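Local coordinates for porin (Rhodobacter capsulatus, PDB 2POR), which forms homotrimeric outer-membrane channels through which small hydrophilic solutes diffuse passively, up to an exclusion limit of about 0.6 kDa, at residues Gly84-Val89 with Asn100-Leu105; Lys230-Ser235 with Val249-Ile254. All coordinates share one frame; numbering follows the deposited sequence.

Interaction 1 of 2, residues Gly84-Val89 with Asn100-Leu105. With CA (calcium ion), chain C.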
loop_
_atom_site.group_PDB
_atom_site.type_symbol
_atom_site.label_atom_id
_atom_site.label_comp_id
_atom_site.label_asym_id
_atom_site.label_seq_id
_atom_site.Cartn_x
_atom_site.Cartn_y
_atom_site.Cartn_z
ATOM N N GLY A 84 -27.665 9.427 -0.570
ATOM C CA GLY A 84 -26.438 10.079 -0.993
ATOM C C GLY A 84 -26.194 11.482 -0.429
ATOM O O GLY A 84 -26.688 11.855 0.639
ATOM N N ASP A 85 -25.402 12.263 -1.149
ATOM C CA ASP A 85 -24.960 13.591 -0.754
ATOM C C ASP A 85 -25.471 14.662 -1.680
ATOM O O ASP A 85 -26.073 14.357 -2.700
ATOM C CB ASP A 85 -23.414 13.643 -0.724
ATOM C CG ASP A 85 -22.881 12.817 0.443
ATOM O OD1 ASP A 85 -23.475 12.806 1.518
ATOM O OD2 ASP A 85 -21.894 12.127 0.255
ATOM N N LEU A 86 -25.229 15.935 -1.381
ATOM C CA LEU A 86 -25.663 17.042 -2.206
ATOM C C LEU A 86 -24.591 17.218 -3.270
ATOM O O LEU A 86 -23.552 16.524 -3.247
ATOM C CB LEU A 86 -25.832 18.314 -1.339
ATOM C CG LEU A 86 -26.814 18.256 -0.177
ATOM C CD1 LEU A 86 -26.874 19.674 0.367
ATOM C CD2 LEU A 86 -28.234 17.811 -0.569
ATOM N N TYR A 87 -24.824 18.117 -4.222
ATOM C CA TYR A 87 -23.909 18.367 -5.337
ATOM C C TYR A 87 -22.474 18.647 -4.870
ATOM O O TYR A 87 -22.248 19.551 -4.086
ATOM C CB TYR A 87 -24.435 19.564 -6.170
ATOM C CG TYR A 87 -23.582 19.859 -7.402
ATOM C CD1 TYR A 87 -23.547 18.977 -8.481
ATOM C CD2 TYR A 87 -22.818 21.006 -7.421
ATOM C CE1 TYR A 87 -22.737 19.263 -9.568
ATOM C CE2 TYR A 87 -22.003 21.291 -8.494
ATOM C CZ TYR A 87 -21.974 20.414 -9.548
ATOM O OH TYR A 87 -21.117 20.690 -10.582
ATOM N N GLU A 88 -21.480 17.935 -5.389
ATOM C CA GLU A 88 -20.099 18.057 -4.990
ATOM C C GLU A 88 -19.458 19.190 -5.713
ATOM O O GLU A 88 -19.449 19.272 -6.942
ATOM C CB GLU A 88 -19.398 16.736 -5.278
ATOM C CG GLU A 88 -17.970 16.762 -4.831
ATOM C CD GLU A 88 -17.241 15.430 -4.934
ATOM O OE1 GLU A 88 -17.663 14.426 -4.377
ATOM O OE2 GLU A 88 -16.193 15.404 -5.551
ATOM N N VAL A 89 -18.910 20.086 -4.918
ATOM C CA VAL A 89 -18.263 21.271 -5.434
ATOM C C VAL A 89 -16.756 21.177 -5.306
ATOM O O VAL A 89 -16.259 20.720 -4.262
ATOM C CB VAL A 89 -18.825 22.488 -4.659
ATOM C CG1 VAL A 89 -18.024 23.743 -5.006
ATOM C CG2 VAL A 89 -20.309 22.659 -4.988
ATOM N N ASN A 100 -20.294 19.321 1.000
ATOM C CA ASN A 100 -21.555 18.954 0.343
ATOM C C ASN A 100 -22.181 17.746 0.971
ATOM O O ASN A 100 -23.315 17.393 0.687
ATOM C CB ASN A 100 -21.257 18.690 -1.145
ATOM C CG ASN A 100 -20.352 17.482 -1.344
ATOM O OD1 ASN A 100 -19.211 17.424 -0.878
ATOM N ND2 ASN A 100 -20.837 16.445 -2.009
ATOM N N ASP A 101 -21.480 17.010 1.817
ATOM C CA ASP A 101 -21.968 15.762 2.365
ATOM C C ASP A 101 -23.126 15.953 3.279
ATOM O O ASP A 101 -23.147 16.908 4.038
ATOM C CB ASP A 101 -20.858 15.056 3.133
ATOM C CG ASP A 101 -19.571 14.835 2.332
ATOM O OD1 ASP A 101 -19.094 15.627 1.483
ATOM O OD2 ASP A 101 -19.028 13.780 2.574
ATOM N N ILE A 102 -24.123 15.107 3.228
ATOM C CA ILE A 102 -25.230 15.242 4.132
ATOM C C ILE A 102 -24.760 14.668 5.481
ATOM O O ILE A 102 -24.030 13.666 5.486
ATOM C CB ILE A 102 -26.466 14.485 3.503
ATOM C CG1 ILE A 102 -27.027 15.313 2.334
ATOM C CG2 ILE A 102 -27.556 14.216 4.550
ATOM C CD1 ILE A 102 -28.229 14.597 1.626
ATOM N N PRO A 103 -25.157 15.243 6.644
ATOM C CA PRO A 103 -24.638 14.856 7.956
ATOM C C PRO A 103 -25.302 13.630 8.523
ATOM O O PRO A 103 -26.104 13.719 9.464
ATOM C CB PRO A 103 -24.825 16.115 8.802
ATOM C CG PRO A 103 -26.066 16.757 8.223
ATOM C CD PRO A 103 -25.905 16.517 6.735
ATOM N N TYR A 104 -25.007 12.453 7.961
ATOM C CA TYR A 104 -25.601 11.252 8.499
ATOM C C TYR A 104 -24.895 10.925 9.808
ATOM O O TYR A 104 -23.700 11.162 9.969
ATOM C CB TYR A 104 -25.461 10.063 7.515
ATOM C CG TYR A 104 -26.208 10.351 6.207
ATOM C CD1 TYR A 104 -27.579 10.227 6.172
ATOM C CD2 TYR A 104 -25.522 10.729 5.058
ATOM C CE1 TYR A 104 -28.247 10.485 4.982
ATOM C CE2 TYR A 104 -26.195 10.982 3.871
ATOM C CZ TYR A 104 -27.560 10.853 3.863
ATOM O OH TYR A 104 -28.294 11.126 2.746
ATOM N N LEU A 105 -25.678 10.375 10.726
ATOM C CA LEU A 105 -25.177 9.995 12.028
ATOM C C LEU A 105 -24.352 8.717 12.003
ATOM O O LEU A 105 -23.400 8.612 12.776
ATOM C CB LEU A 105 -26.387 9.850 13.020
ATOM C CG LEU A 105 -26.136 9.525 14.541
ATOM C CD1 LEU A 105 -25.421 10.711 15.189
ATOM C CD2 LEU A 105 -27.447 9.256 15.255
HETATM CA CA CA C . -17.540 16.035 -0.090
HETATM O O HOH W 1 -22.547 11.946 3.861
HETATM O O HOH W 2 -20.175 11.263 2.255
HETATM O O HOH W 3 -18.643 14.682 -1.724
HETATM O O HOH W 4 -18.030 19.731 -2.293
HETATM O O HOH W 5 -17.013 14.005 0.708
#
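Asn-100 reaches across to Leu-86 and is a worked case of one amide holding both a backbone carbonyl and a metal in the constriction loop, the long porin loop that leaves the barrel wall between two strands and folds into the channel. Its CG sits between the backbone N and the carbonyl carbon (chi1 65°), close to Glu-88 CA. From there ND2 gives Leu-86 O an almost straight bond of 3.0 Å (177°); the acceptor lies in the amide plane, whereas the donor stands above the carbonyl plane. On the other branch, OD1 binds calcium at 2.3 Å. The ion would probably polarise the amide and make its N-H groups better donors; ND2 also donates to a metal-bound water that in turn donates to Glu-88 OE1. Asp-101 OD1 joins the same calcium at 2.2 Å, and Asp-93 and Asp-95 are further ligands.

Asp-85 lies obliquely across Asp-101, the carboxylate planes 31° apart. Their OD2 atoms approach to 4.0 Å, and a water donating to both is likely to ease the repulsion. Asp-85 OD1 accepts the N-H of Ile-102 from above the carboxylate plane, N to OD1 2.9 Å, and a second water links it to Ile-102 O. Leu-86 and Ile-102 cross at about a right angle, Leu-86 CG being 3.9 Å from Ile-102 CG1. The Ile-102 CG2 methyl rests over one face of the Tyr-104 ring, near the rim. At that ring's edge, Tyr-104 OH donates to an in-plane lone pair of the O of Gly-84, the first residue after helix 78-83, at 2.7 Å.

Interaction 2 of 2, residues Lys230-Ser235 with Val249-Ile254; sequences KAYGLS and VQVLDI. With C8E ((hydroxyethyloxy)tri(ethyloxy)octane), chain H.
Tyr-232 leans over Val-251, and the pair illustrates how a barrel wall packs its side chains across a hydrogen-bonded antiparallel pair. Val-251 CG2 lies 3.4 Å from Tyr-232 CZ and touches the hydroxyl, while CG1 approaches CE2 at 3.5 Å; the two side chains cross obliquely. Tyr-232 CG lies between the backbone N and carbonyl carbon (chi1 44°), and Val-251 CG1 nearly eclipses its own N (chi1 -11°), a strained torsion. The O9 atom of a bound detergent sits at the ring edge, 3.6 Å from Tyr-232 CD2, and its C11 is 3.6 Å from Val-249 CG1. An alanine in place of Tyr-232 would probably open a gap beside the Val-251 methyls and take the ring edge away from O9.

Lys-230 and Asp-253 run side by side on this face, Lys-230 CG 3.9 Å from Asp-253 CB. The charged ends, Lys-230 NZ and Asp-253 OD2, stay 6.1 Å apart, so the packing is between aliphatic parts. Behind these side chains, six backbone hydrogen bonds join Lys-230, Tyr-232 and Leu-234 to Asp-253, Val-251 and Val-249. The opposite face carries Ala-231, Gln-250 and Leu-252. Gly-233 forms a non-hydrogen-bonded pair with Gln-250, its CA 3.0 Å from Val-249 O; a beta carbon would clash with that oxygen. Farther out, strands 195-207 and 258-272 flank the hairpin, and Gln-250 OE1 hydrogen-bonds to Tyr-200 OH and NE2 to the carbonyls of Gly-99 and Asp-101. Backbone satisfied within the sheet, with apolar and aromatic groups meeting detergent, is consistent with a lipid-facing wall, charged Lys-230 and Asp-253 lying at one end.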
loop_
_atom_site.group_PDB
_atom_site.type_symbol
_atom_site.label_atom_id
_atom_site.label_comp_id
_atom_site.label_asym_id
_atom_site.label_seq_id
_atom_site.Cartn_x
_atom_site.Cartn_y
_atom_site.Cartn_z
ATOM N N LYS A 230 -31.073 19.998 14.603
ATOM C CA LYS A 230 -31.722 19.838 13.347
ATOM C C LYS A 230 -30.754 20.225 12.266
ATOM O O LYS A 230 -29.801 20.953 12.513
ATOM C CB LYS A 230 -32.954 20.684 13.313
ATOM C CG LYS A 230 -32.877 22.168 13.157
ATOM C CD LYS A 230 -34.315 22.635 13.493
ATOM C CE LYS A 230 -34.722 22.247 14.944
ATOM N NZ LYS A 230 -36.151 22.282 15.220
ATOM N N ALA A 231 -30.945 19.670 11.077
ATOM C CA ALA A 231 -30.097 19.944 9.931
ATOM C C ALA A 231 -31.018 19.875 8.709
ATOM O O ALA A 231 -31.987 19.095 8.678
ATOM C CB ALA A 231 -29.029 18.866 9.835
ATOM N N TYR A 232 -30.819 20.718 7.719
ATOM C CA TYR A 232 -31.593 20.637 6.483
ATOM C C TYR A 232 -30.798 21.290 5.360
ATOM O O TYR A 232 -29.888 22.093 5.623
ATOM C CB TYR A 232 -32.989 21.311 6.640
ATOM C CG TYR A 232 -32.978 22.649 7.356
ATOM C CD1 TYR A 232 -33.083 22.646 8.737
ATOM C CD2 TYR A 232 -32.833 23.831 6.650
ATOM C CE1 TYR A 232 -33.032 23.838 9.421
ATOM C CE2 TYR A 232 -32.792 25.038 7.332
ATOM C CZ TYR A 232 -32.889 25.026 8.718
ATOM O OH TYR A 232 -32.817 26.220 9.433
ATOM N N GLY A 233 -31.041 20.959 4.088
ATOM C CA GLY A 233 -30.282 21.537 2.994
ATOM C C GLY A 233 -30.911 21.202 1.648
ATOM O O GLY A 233 -31.871 20.439 1.515
ATOM N N LEU A 234 -30.312 21.778 0.654
ATOM C CA LEU A 234 -30.846 21.665 -0.672
ATOM C C LEU A 234 -29.722 21.809 -1.667
ATOM O O LEU A 234 -28.801 22.603 -1.389
ATOM C CB LEU A 234 -31.812 22.783 -0.847
ATOM C CG LEU A 234 -32.213 23.127 -2.246
ATOM C CD1 LEU A 234 -33.260 22.123 -2.722
ATOM C CD2 LEU A 234 -32.677 24.547 -2.271
ATOM N N SER A 235 -29.752 21.074 -2.796
ATOM C CA SER A 235 -28.825 21.404 -3.858
ATOM C C SER A 235 -29.540 21.321 -5.194
ATOM O O SER A 235 -30.536 20.579 -5.322
ATOM C CB SER A 235 -27.601 20.469 -3.939
ATOM O OG SER A 235 -27.802 19.111 -4.242
ATOM N N VAL A 249 -26.834 24.448 -0.154
ATOM C CA VAL A 249 -26.755 25.213 1.091
ATOM C C VAL A 249 -27.320 24.284 2.151
ATOM O O VAL A 249 -28.262 23.511 1.924
ATOM C CB VAL A 249 -27.544 26.561 0.981
ATOM C CG1 VAL A 249 -29.028 26.337 0.809
ATOM C CG2 VAL A 249 -27.292 27.363 2.250
ATOM N N GLN A 250 -26.657 24.243 3.307
ATOM C CA GLN A 250 -27.075 23.377 4.376
ATOM C C GLN A 250 -26.993 24.207 5.652
ATOM O O GLN A 250 -26.210 25.174 5.717
ATOM C CB GLN A 250 -26.144 22.197 4.591
ATOM C CG GLN A 250 -25.746 21.473 3.354
ATOM C CD GLN A 250 -25.251 20.097 3.694
ATOM O OE1 GLN A 250 -25.935 19.326 4.345
ATOM N NE2 GLN A 250 -24.058 19.701 3.305
ATOM N N VAL A 251 -27.831 23.871 6.627
ATOM C CA VAL A 251 -27.654 24.470 7.928
ATOM C C VAL A 251 -27.763 23.358 8.934
ATOM O O VAL A 251 -28.483 22.352 8.813
ATOM C CB VAL A 251 -28.672 25.662 8.269
ATOM C CG1 VAL A 251 -29.428 26.066 7.044
ATOM C CG2 VAL A 251 -29.543 25.326 9.434
ATOM N N LEU A 252 -26.904 23.564 9.937
ATOM C CA LEU A 252 -26.866 22.659 11.066
ATOM C C LEU A 252 -27.128 23.558 12.266
ATOM O O LEU A 252 -26.476 24.596 12.383
ATOM C CB LEU A 252 -25.507 22.040 11.158
ATOM C CG LEU A 252 -25.207 21.196 12.376
ATOM C CD1 LEU A 252 -26.173 20.033 12.527
ATOM C CD2 LEU A 252 -23.753 20.785 12.236
ATOM N N ASP A 253 -28.078 23.183 13.103
ATOM C CA ASP A 253 -28.499 23.983 14.235
ATOM C C ASP A 253 -28.507 23.121 15.499
ATOM O O ASP A 253 -29.422 22.296 15.668
ATOM C CB ASP A 253 -29.882 24.511 13.864
ATOM C CG ASP A 253 -30.542 25.546 14.772
ATOM O OD1 ASP A 253 -30.096 25.707 15.908
ATOM O OD2 ASP A 253 -31.505 26.191 14.330
ATOM N N ILE A 254 -27.545 23.252 16.421
ATOM C CA ILE A 254 -27.544 22.420 17.604
ATOM C C ILE A 254 -27.850 23.326 18.780
ATOM O O ILE A 254 -27.133 24.296 19.082
ATOM C CB ILE A 254 -26.204 21.760 17.853
ATOM C CG1 ILE A 254 -25.747 21.013 16.569
ATOM C CG2 ILE A 254 -26.368 20.803 19.041
ATOM C CD1 ILE A 254 -24.368 20.340 16.626
HETATM C C1 C8E H . -38.354 16.723 2.977
HETATM C C2 C8E H . -37.415 17.818 2.479
HETATM C C3 C8E H . -37.651 19.167 3.139
HETATM C C4 C8E H . -36.457 20.120 2.889
HETATM C C5 C8E H . -36.717 21.565 3.337
HETATM C C6 C8E H . -35.503 22.493 3.461
HETATM C C7 C8E H . -34.815 22.888 2.166
HETATM C C8 C8E H . -34.312 24.332 2.266
HETATM O O9 C8E H . -33.346 24.755 3.250
HETATM C C10 C8E H . -32.226 25.479 2.688
HETATM C C11 C8E H . -31.388 26.518 3.478
HETATM O O12 C8E H . -31.921 27.758 3.979
HETATM C C13 C8E H . -31.771 28.874 3.088
HETATM C C14 C8E H . -31.271 30.216 3.656
HETATM O O15 C8E H . -29.892 30.465 3.996
HETATM C C16 C8E H . -29.364 31.622 3.299
HETATM C C17 C8E H . -27.930 32.215 3.472
HETATM O O18 C8E H . -26.712 31.591 2.982
HETATM C C19 C8E H . -26.072 32.250 1.880
HETATM C C20 C8E H . -26.187 31.614 0.503
HETATM O O21 C8E H . -25.433 32.328 -0.473
#

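Interactions 1 and 2 pair a channel loop with the wall that it lies against, their centres about 10 Å apart. Two probable hydrogen bonds join them: Gln-250 NE2 to Asp-101 O at 3.0 Å, and Tyr-87 N to Ser-235 OG at 3.1 Å. Between these, Leu-86 CB packs on Ser-235 OG at 3.6 Å. The hairpin thus grips both segments of the loop, through one polar side chain from each strand. Asp-101 connects the two settings, since its carboxylate binds calcium while its carbonyl meets the wall; the Gln-250 side chain remains about 8 Å from a calcium ion. Calcium and the detergent beside Tyr-232 lie on opposite sides of the hairpin, although detergent also touches Pro-103.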